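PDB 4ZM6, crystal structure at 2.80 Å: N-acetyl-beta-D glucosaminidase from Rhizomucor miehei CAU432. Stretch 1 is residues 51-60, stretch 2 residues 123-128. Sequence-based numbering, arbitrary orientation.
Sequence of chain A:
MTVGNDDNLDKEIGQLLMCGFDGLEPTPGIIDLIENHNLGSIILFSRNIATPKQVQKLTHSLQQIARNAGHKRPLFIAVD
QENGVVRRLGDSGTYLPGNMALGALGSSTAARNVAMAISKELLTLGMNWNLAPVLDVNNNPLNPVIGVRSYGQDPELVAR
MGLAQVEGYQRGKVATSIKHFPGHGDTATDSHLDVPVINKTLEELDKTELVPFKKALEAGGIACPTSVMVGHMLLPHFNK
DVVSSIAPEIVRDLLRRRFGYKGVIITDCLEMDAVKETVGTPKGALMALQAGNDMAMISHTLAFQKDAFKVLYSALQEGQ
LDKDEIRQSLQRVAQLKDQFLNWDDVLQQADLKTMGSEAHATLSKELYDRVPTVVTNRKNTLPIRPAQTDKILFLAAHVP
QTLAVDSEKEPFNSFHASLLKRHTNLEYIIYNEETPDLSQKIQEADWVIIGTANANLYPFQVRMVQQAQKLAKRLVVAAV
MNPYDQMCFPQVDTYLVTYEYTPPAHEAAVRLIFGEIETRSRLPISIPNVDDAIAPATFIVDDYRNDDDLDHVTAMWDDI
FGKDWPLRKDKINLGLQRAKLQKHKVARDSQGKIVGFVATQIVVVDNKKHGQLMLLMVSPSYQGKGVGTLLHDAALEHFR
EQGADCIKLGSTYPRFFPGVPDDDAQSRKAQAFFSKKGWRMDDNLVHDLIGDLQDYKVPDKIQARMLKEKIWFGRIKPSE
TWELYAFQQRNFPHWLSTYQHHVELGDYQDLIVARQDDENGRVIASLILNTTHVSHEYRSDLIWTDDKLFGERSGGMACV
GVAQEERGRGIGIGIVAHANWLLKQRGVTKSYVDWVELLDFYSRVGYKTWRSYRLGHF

Stretch 1 (51-60) TPKQVQKLTH
Stretch 2 123-128: LTLGMN

Stretch 1 is a helix from Pro-52 to His-60 that runs on past its last residue, with phi between -39 and -74° and psi between -36 and -52°; Thr-51 sits at the N-cap position but makes no capping bond through its side chain. Its i to i+4 ladder is regular: Val-55 N lies 3.0 Å from Thr-51 O, Leu-58 N 2.8 Å from Gln-54 O, and Thr-59 N 2.8 Å from Val-55 O. Against this helix lies the end of another, followed by a short loop. Stretch 2 comes in toward stretch 1 from Leu-123, is nearest at Leu-125 and Gly-126, and recedes through Met-127 to Asn-128. The register is set by two CA pairs: Gln-56 CA is 4.8 Å from Leu-125 CA, and Thr-59 CA is 5.4 Å from Gly-126 CA. The contact buries 306 Å² summed over both sides.

Leu-123 (phi/psi -69/-37; chi1 t, chi2 p) is helical and out of reach of stretch 1. Thr-124 (-67/-35, chi1 p) points its CB sideways; its carbonyl is the part approached, with Gln-56 NE2 3.7 Å from Thr-124 O, too long to count as a hydrogen bond. Gln-56 reaches there with chi1 m and chi2 t.

Leu-125 (-76/-14, chi1 m, chi2 t) has the largest covered area, 97 Å². Its CA-to-CB bond points sideways, yet the end of the side chain comes nearer the helix: Leu-125 CD2 is 4.2 Å from Pro-52 CB and 4.1 Å from Gln-56 CG. Leu-125 CB meets Val-55 CG1 at 4.1 Å, Val-55 being t. These contacts are at van der Waals range. The polar link is at the backbone, where Thr-59 OG1, with chi1 p, lies 2.8 Å from Leu-125 O. Thr-59 OG1 is also 2.9 Å from Val-55 O and 3.0 Å from Gln-56 O, so its one proton has three possible acceptors and the geometry does not choose among them.

Gly-126 (108/-5) is the first residue to leave helical phi/psi. The preceding turn retains a weak bond, Gly-126 N to Leu-123 O at 3.2 Å. At these backbone angles a CB on Gly-126 would jam against Leu-125 O, and an ideal Gly-126 CB would also fall 2.4 Å from Thr-59 OG1, a clash. Without one, Thr-59 CG2 can pack 3.8 Å from Gly-126 CA.

Met-127 itself has extended backbone angles (-75/131). Its CB points sideways, but chi1 of -96° followed by chi2 p and chi3 p brings the thioether end back, placing Met-127 CE 4.2 Å from Val-55 CG1. Val-55 thus packs against both Leu-125 and Met-127. Asn-128 (-137/29, chi1 p) is buried but beyond contact, its OD1 hydrogen-bonded elsewhere in the structure.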

ATOM      1  N   THR A  51     -42.860  10.687 -12.963  1.00 89.84           N
ATOM      2  CA  THR A  51     -42.438  10.053 -14.210  1.00 88.69           C
ATOM      3  C   THR A  51     -41.714  11.119 -15.058  1.00 87.98           C
ATOM      4  O   THR A  51     -41.957  12.319 -14.871  1.00 86.86           O
ATOM      5  CB  THR A  51     -43.642   9.393 -14.946  1.00 88.59           C
ATOM      6  OG1 THR A  51     -43.276   8.081 -15.393  1.00 85.63           O
ATOM      7  CG2 THR A  51     -44.167  10.246 -16.122  1.00 88.61           C
ATOM      8  N   PRO A  52     -40.835  10.687 -15.989  1.00 85.32           N
ATOM      9  CA  PRO A  52     -39.857  11.557 -16.663  1.00 85.37           C
ATOM     10  C   PRO A  52     -40.347  12.958 -17.040  1.00 87.84           C
ATOM     11  O   PRO A  52     -39.673  13.948 -16.745  1.00 85.97           O
ATOM     12  CB  PRO A  52     -39.497  10.762 -17.919  1.00 85.43           C
ATOM     13  CG  PRO A  52     -39.665   9.341 -17.516  1.00 84.48           C
ATOM     14  CD  PRO A  52     -40.814   9.321 -16.551  1.00 85.26           C
ATOM     15  N   LYS A  53     -41.508  13.036 -17.687  1.00 94.79           N
ATOM     16  CA  LYS A  53     -42.089  14.325 -18.066  1.00 99.69           C
ATOM     17  C   LYS A  53     -42.383  15.180 -16.836  1.00 98.77           C
ATOM     18  O   LYS A  53     -42.042  16.367 -16.796  1.00 95.82           O
ATOM     19  CB  LYS A  53     -43.377  14.127 -18.876  1.00101.93           C
ATOM     20  CG  LYS A  53     -43.153  13.631 -20.298  1.00103.56           C
ATOM     21  CD  LYS A  53     -44.332  13.984 -21.195  1.00105.13           C
ATOM     22  CE  LYS A  53     -44.112  13.528 -22.630  1.00103.63           C
ATOM     23  NZ  LYS A  53     -45.194  14.014 -23.531  1.00102.52           N
ATOM     24  N   GLN A  54     -43.005  14.560 -15.836  1.00 99.43           N
ATOM     25  CA  GLN A  54     -43.399  15.251 -14.610  1.00102.88           C
ATOM     26  C   GLN A  54     -42.187  15.763 -13.844  1.00 99.95           C
ATOM     27  O   GLN A  54     -42.236  16.832 -13.235  1.00 97.83           O
ATOM     28  CB  GLN A  54     -44.203  14.320 -13.697  1.00107.95           C
ATOM     29  CG  GLN A  54     -45.405  14.981 -13.029  1.00112.54           C
ATOM     30  CD  GLN A  54     -46.670  14.958 -13.885  1.00111.56           C
ATOM     31  OE1 GLN A  54     -46.652  14.538 -15.046  1.00109.50           O
ATOM     32  NE2 GLN A  54     -47.779  15.415 -13.308  1.00108.15           N
ATOM     33  N   VAL A  55     -41.101  14.996 -13.880  1.00 98.14           N
ATOM     34  CA  VAL A  55     -39.892  15.343 -13.141  1.00 95.93           C
ATOM     35  C   VAL A  55     -39.151  16.503 -13.803  1.00 91.52           C
ATOM     36  O   VAL A  55     -38.677  17.402 -13.114  1.00 89.56           O
ATOM     37  CB  VAL A  55     -38.946  14.134 -12.989  1.00 97.23           C
ATOM     38  CG1 VAL A  55     -37.731  14.514 -12.148  1.00 97.35           C
ATOM     39  CG2 VAL A  55     -39.685  12.954 -12.363  1.00 97.76           C
ATOM     40  N   GLN A  56     -39.048  16.479 -15.131  1.00 89.75           N
ATOM     41  CA  GLN A  56     -38.442  17.593 -15.868  1.00 91.72           C
ATOM     42  C   GLN A  56     -39.178  18.894 -15.588  1.00 95.21           C
ATOM     43  O   GLN A  56     -38.555  19.944 -15.417  1.00 92.58           O
ATOM     44  CB  GLN A  56     -38.455  17.336 -17.374  1.00 94.43           C
ATOM     45  CG  GLN A  56     -37.390  16.366 -17.862  1.00 94.27           C
ATOM     46  CD  GLN A  56     -37.115  16.487 -19.353  1.00 93.27           C
ATOM     47  OE1 GLN A  56     -37.475  17.478 -19.988  1.00 92.70           O
ATOM     48  NE2 GLN A  56     -36.464  15.477 -19.914  1.00 94.12           N
ATOM     49  N   LYS A  57     -40.508  18.810 -15.556  1.00 99.15           N
ATOM     50  CA  LYS A  57     -41.350  19.945 -15.201  1.00101.07           C
ATOM     51  C   LYS A  57     -41.078  20.377 -13.763  1.00100.70           C
ATOM     52  O   LYS A  57     -40.817  21.554 -13.503  1.00100.04           O
ATOM     53  CB  LYS A  57     -42.828  19.582 -15.361  1.00103.42           C
ATOM     54  CG  LYS A  57     -43.781  20.756 -15.193  1.00104.93           C
ATOM     55  CD  LYS A  57     -45.231  20.308 -15.256  1.00105.28           C
ATOM     56  CE  LYS A  57     -46.177  21.496 -15.214  1.00106.05           C
ATOM     57  NZ  LYS A  57     -47.551  21.120 -15.643  1.00106.47           N
ATOM     58  N   LEU A  58     -41.137  19.412 -12.845  1.00 98.81           N
ATOM     59  CA  LEU A  58     -40.914  19.653 -11.416  1.00 97.93           C
ATOM     60  C   LEU A  58     -39.578  20.343 -11.142  1.00 98.52           C
ATOM     61  O   LEU A  58     -39.532  21.340 -10.420  1.00 97.28           O
ATOM     62  CB  LEU A  58     -40.997  18.333 -10.634  1.00 98.27           C
ATOM     63  CG  LEU A  58     -40.633  18.338  -9.141  1.00 99.80           C
ATOM     64  CD1 LEU A  58     -41.343  19.455  -8.389  1.00100.29           C
ATOM     65  CD2 LEU A  58     -40.950  16.988  -8.509  1.00 97.74           C
ATOM     66  N   THR A  59     -38.500  19.814 -11.718  1.00 99.70           N
ATOM     67  CA  THR A  59     -37.166  20.394 -11.529  1.00100.81           C
ATOM     68  C   THR A  59     -37.083  21.800 -12.111  1.00 99.38           C
ATOM     69  O   THR A  59     -36.501  22.695 -11.499  1.00 91.45           O
ATOM     70  CB  THR A  59     -36.062  19.524 -12.164  1.00101.74           C
ATOM     71  OG1 THR A  59     -36.419  19.202 -13.515  1.00102.41           O
ATOM     72  CG2 THR A  59     -35.861  18.242 -11.361  1.00100.79           C
ATOM     73  N   HIS A  60     -37.673  21.984 -13.290  1.00103.15           N
ATOM     74  CA  HIS A  60     -37.714  23.295 -13.932  1.00104.40           C
ATOM     75  C   HIS A  60     -38.547  24.289 -13.122  1.00104.32           C
ATOM     76  O   HIS A  60     -38.175  25.456 -13.000  1.00103.51           O
ATOM     77  CB  HIS A  60     -38.266  23.189 -15.355  1.00104.73           C
ATOM     78  CG  HIS A  60     -38.065  24.431 -16.164  1.00106.43           C
ATOM     79  ND1 HIS A  60     -39.099  25.278 -16.500  1.00108.33           N
ATOM     80  CD2 HIS A  60     -36.943  24.983 -16.682  1.00107.54           C
ATOM     81  CE1 HIS A  60     -38.624  26.291 -17.203  1.00109.17           C
ATOM     82  NE2 HIS A  60     -37.318  26.136 -17.326  1.00107.82           N
ATOM     83  N   LEU A 123     -29.223  13.829 -14.934  1.00 68.82           N
ATOM     84  CA  LEU A 123     -28.948  15.197 -15.384  1.00 70.74           C
ATOM     85  C   LEU A 123     -29.991  15.721 -16.368  1.00 70.26           C
ATOM     86  O   LEU A 123     -30.340  16.903 -16.321  1.00 69.67           O
ATOM     87  CB  LEU A 123     -27.547  15.301 -16.001  1.00 73.07           C
ATOM     88  CG  LEU A 123     -27.039  16.712 -16.334  1.00 74.03           C
ATOM     89  CD1 LEU A 123     -27.136  17.647 -15.137  1.00 73.97           C
ATOM     90  CD2 LEU A 123     -25.607  16.661 -16.844  1.00 75.79           C
ATOM     91  N   THR A 124     -30.486  14.858 -17.253  1.00 69.20           N
ATOM     92  CA  THR A 124     -31.522  15.261 -18.201  1.00 71.08           C
ATOM     93  C   THR A 124     -32.833  15.578 -17.472  1.00 73.15           C
ATOM     94  O   THR A 124     -33.558  16.493 -17.864  1.00 72.49           O
ATOM     95  CB  THR A 124     -31.780  14.187 -19.276  1.00 71.63           C
ATOM     96  OG1 THR A 124     -32.217  12.979 -18.649  1.00 75.33           O
ATOM     97  CG2 THR A 124     -30.523  13.914 -20.095  1.00 70.24           C
ATOM     98  N   LEU A 125     -33.119  14.832 -16.403  1.00 74.70           N
ATOM     99  CA  LEU A 125     -34.323  15.055 -15.594  1.00 74.53           C
ATOM    100  C   LEU A 125     -34.217  16.268 -14.660  1.00 74.79           C
ATOM    101  O   LEU A 125     -35.225  16.708 -14.107  1.00 76.37           O
ATOM    102  CB  LEU A 125     -34.652  13.809 -14.765  1.00 75.70           C
ATOM    103  CG  LEU A 125     -34.912  12.506 -15.532  1.00 78.26           C
ATOM    104  CD1 LEU A 125     -35.220  11.369 -14.567  1.00 77.48           C
ATOM    105  CD2 LEU A 125     -36.038  12.671 -16.543  1.00 80.18           C
ATOM    106  N   GLY A 126     -33.008  16.793 -14.470  1.00 73.78           N
ATOM    107  CA  GLY A 126     -32.793  17.953 -13.609  1.00 72.74           C
ATOM    108  C   GLY A 126     -32.098  17.640 -12.295  1.00 74.25           C
ATOM    109  O   GLY A 126     -31.802  18.561 -11.529  1.00 75.39           O
ATOM    110  N   MET A 127     -31.846  16.357 -12.015  1.00 74.31           N
ATOM    111  CA  MET A 127     -31.021  15.971 -10.861  1.00 76.11           C
ATOM    112  C   MET A 127     -29.563  16.247 -11.147  1.00 72.38           C
ATOM    113  O   MET A 127     -29.039  15.835 -12.180  1.00 74.36           O
ATOM    114  CB  MET A 127     -31.163  14.491 -10.498  1.00 80.65           C
ATOM    115  CG  MET A 127     -32.163  14.230  -9.397  1.00 84.31           C
ATOM    116  SD  MET A 127     -33.830  14.432 -10.027  1.00 89.59           S
ATOM    117  CE  MET A 127     -34.050  12.881 -10.898  1.00 89.58           C
ATOM    118  N   ASN A 128     -28.909  16.919 -10.209  1.00 67.80           N
ATOM    119  CA  ASN A 128     -27.522  17.321 -10.364  1.00 66.13           C
ATOM    120  C   ASN A 128     -26.707  17.081  -9.091  1.00 63.75           C
ATOM    121  O   ASN A 128     -25.734  17.786  -8.820  1.00 64.12           O
ATOM    122  CB  ASN A 128     -27.468  18.793 -10.794  1.00 68.16           C
ATOM    123  CG  ASN A 128     -28.320  19.695  -9.916  1.00 69.66           C
ATOM    124  OD1 ASN A 128     -28.861  19.269  -8.893  1.00 70.69           O
ATOM    125  ND2 ASN A 128     -28.445  20.950 -10.316  1.00 70.31           N
TER